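Local coordinates for lipoprotein (PDB 4JG9), which is of unknown function but, as a putative lipoprotein of Bacillus anthracis with a DUF4871 domain, is probably anchored to the cell membrane through a lipid, at residues Asn158-Asn162 and Glu163-Asp167. Residues are numbered along the deposited sequence; the frame is centred on the assembly and turned at random.
Sequences NIYVN and EKYYD
Y160 and Y165, a non-hydrogen-bonded antiparallel pair, carry the side-chain contact of this tight beta hairpin. Their rings form a T-shaped (edge-to-face) stack: the edge of Y165 is directed at the face of Y160, the centroids lie 5.7 Å apart and the planes stand at 81°. Y165 CD1 comes to 4.0 Å from Y160 CE1, while Y160 CD1 reaches the partner backbone, 3.5 Å from Y165 CA. The two rings can meet because CG of Y160 stands anti to its own carbonyl carbon (chi1 -58°), whereas Y165 turns its CG anti to the backbone N.

Next to this pair the backbone takes over. V161 and K164 exchange two hydrogen bonds, V161 N to K164 O and K164 N to V161 O, both 2.9 Å, closing a type I' turn in which N162 and E163 both adopt positive phi. Farther along the strands the pairing illustrates a classic beta bulge: Y166 and D167 both face I159. I159 N donates to D167 O (2.7 Å), I159 O accepts Y166 N at 2.7 Å, and D167 N adds only a weak bond to that same carbonyl oxygen. With Y166 taken up by the bulge, its CB lies 4.3 Å from I159 CG2 and also touches V161 CG2.

Outside partners fix the polar ends. N158 OD1 bonds Q168, Y166 OH bonds D96, D167 forms a salt bridge with K74, whose ammonium also makes a cation-pi contact with the Y166 ring, and E163 bonds S126 of the second subunit. The hairpin joins strands 153-161 and 164-173; the former pairs antiparallel with strand 102-110, and I159 and Y166 both pack on I75 of strand 75-78, which belongs to the other sheet.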
loop_
_atom_site.group_PDB
_atom_site.type_symbol
_atom_site.label_atom_id
_atom_site.label_comp_id
_atom_site.label_asym_id
_atom_site.label_seq_id
_atom_site.Cartn_x
_atom_site.Cartn_y
_atom_site.Cartn_z
ATOM N N ASN A 158 13.132 5.293 1.434
ATOM C CA ASN A 158 13.932 4.226 0.821
ATOM C C ASN A 158 13.603 4.092 -0.654
ATOM O O ASN A 158 12.444 3.936 -1.022
ATOM C CB ASN A 158 13.706 2.900 1.534
ATOM C CG ASN A 158 13.966 2.995 3.010
ATOM O OD1 ASN A 158 15.121 3.057 3.441
ATOM N ND2 ASN A 158 12.889 3.029 3.806
ATOM N N ILE A 159 14.621 4.185 -1.500
ATOM C CA ILE A 159 14.402 4.295 -2.935
ATOM C C ILE A 159 14.916 3.055 -3.666
ATOM O O ILE A 159 16.039 2.596 -3.427
ATOM C CB ILE A 159 15.065 5.572 -3.505
ATOM C CG1 ILE A 159 14.497 6.825 -2.833
ATOM C CG2 ILE A 159 14.896 5.664 -5.010
ATOM C CD1 ILE A 159 15.558 7.881 -2.617
ATOM N N TYR A 160 14.073 2.513 -4.539
ATOM C CA TYR A 160 14.391 1.315 -5.307
ATOM C C TYR A 160 14.177 1.625 -6.773
ATOM O O TYR A 160 13.334 2.446 -7.128
ATOM C CB TYR A 160 13.492 0.138 -4.887
ATOM C CG TYR A 160 13.597 -0.185 -3.415
ATOM C CD1 TYR A 160 14.301 -1.303 -2.974
ATOM C CD2 TYR A 160 12.994 0.637 -2.460
ATOM C CE1 TYR A 160 14.412 -1.592 -1.617
ATOM C CE2 TYR A 160 13.105 0.358 -1.097
ATOM C CZ TYR A 160 13.810 -0.755 -0.688
ATOM O OH TYR A 160 13.907 -1.024 0.656
ATOM N N VAL A 161 14.981 1.001 -7.619
ATOM C CA VAL A 161 14.761 1.051 -9.046
ATOM C C VAL A 161 14.778 -0.366 -9.552
ATOM O O VAL A 161 15.711 -1.137 -9.246
ATOM C CB VAL A 161 15.836 1.883 -9.771
ATOM C CG1 VAL A 161 15.701 1.743 -11.290
ATOM C CG2 VAL A 161 15.764 3.329 -9.316
ATOM N N ASN A 162 13.740 -0.708 -10.309
ATOM C CA ASN A 162 13.596 -2.062 -10.818
ATOM C C ASN A 162 13.661 -3.060 -9.665
ATOM O O ASN A 162 14.228 -4.146 -9.808
ATOM C CB ASN A 162 14.661 -2.369 -11.873
ATOM C CG ASN A 162 14.247 -3.495 -12.794
ATOM O OD1 ASN A 162 13.053 -3.769 -12.951
ATOM N ND2 ASN A 162 15.224 -4.154 -13.415
ATOM N N GLU A 163 13.104 -2.650 -8.520
ATOM C CA GLU A 163 13.005 -3.482 -7.311
ATOM C C GLU A 163 14.314 -3.734 -6.592
ATOM O O GLU A 163 14.360 -4.537 -5.660
ATOM C CB GLU A 163 12.292 -4.815 -7.601
ATOM C CG GLU A 163 10.910 -4.610 -8.165
ATOM C CD GLU A 163 10.029 -5.845 -8.064
ATOM O OE1 GLU A 163 10.544 -6.911 -7.649
ATOM O OE2 GLU A 163 8.815 -5.729 -8.389
ATOM N N LYS A 164 15.367 -3.049 -7.028
ATOM C CA LYS A 164 16.688 -3.135 -6.404
ATOM C C LYS A 164 16.978 -1.862 -5.613
ATOM O O LYS A 164 16.731 -0.756 -6.103
ATOM C CB LYS A 164 17.751 -3.344 -7.477
ATOM C CG LYS A 164 19.188 -3.382 -6.977
ATOM C CD LYS A 164 20.126 -3.538 -8.164
ATOM C CE LYS A 164 21.567 -3.405 -7.766
ATOM N NZ LYS A 164 22.034 -4.591 -7.011
ATOM N N TYR A 165 17.466 -2.018 -4.383
ATOM C CA TYR A 165 17.755 -0.872 -3.524
ATOM C C TYR A 165 18.720 0.110 -4.191
ATOM O O TYR A 165 19.753 -0.288 -4.726
ATOM C CB TYR A 165 18.323 -1.336 -2.181
ATOM C CG TYR A 165 18.656 -0.207 -1.239
ATOM C CD1 TYR A 165 17.677 0.360 -0.427
ATOM C CD2 TYR A 165 19.949 0.298 -1.154
ATOM C CE1 TYR A 165 17.980 1.404 0.440
ATOM C CE2 TYR A 165 20.258 1.340 -0.287
ATOM C CZ TYR A 165 19.272 1.889 0.500
ATOM O OH TYR A 165 19.579 2.925 1.359
ATOM N N TYR A 166 18.382 1.393 -4.153
ATOM C CA TYR A 166 19.214 2.409 -4.783
ATOM C C TYR A 166 19.884 3.287 -3.740
ATOM O O TYR A 166 21.105 3.378 -3.683
ATOM C CB TYR A 166 18.400 3.283 -5.743
ATOM C CG TYR A 166 19.270 4.306 -6.426
ATOM C CD1 TYR A 166 20.155 3.921 -7.419
ATOM C CD2 TYR A 166 19.246 5.642 -6.050
ATOM C CE1 TYR A 166 20.977 4.837 -8.044
ATOM C CE2 TYR A 166 20.070 6.575 -6.671
ATOM C CZ TYR A 166 20.932 6.161 -7.666
ATOM O OH TYR A 166 21.751 7.058 -8.295
ATOM N N ASP A 167 19.065 3.972 -2.952
ATOM C CA ASP A 167 19.552 4.787 -1.860
ATOM C C ASP A 167 18.422 5.151 -0.905
ATOM O O ASP A 167 17.288 4.671 -1.040
ATOM C CB ASP A 167 20.235 6.049 -2.390
ATOM C CG ASP A 167 21.481 6.409 -1.582
ATOM O OD1 ASP A 167 21.447 6.194 -0.346
ATOM O OD2 ASP A 167 22.498 6.859 -2.178
#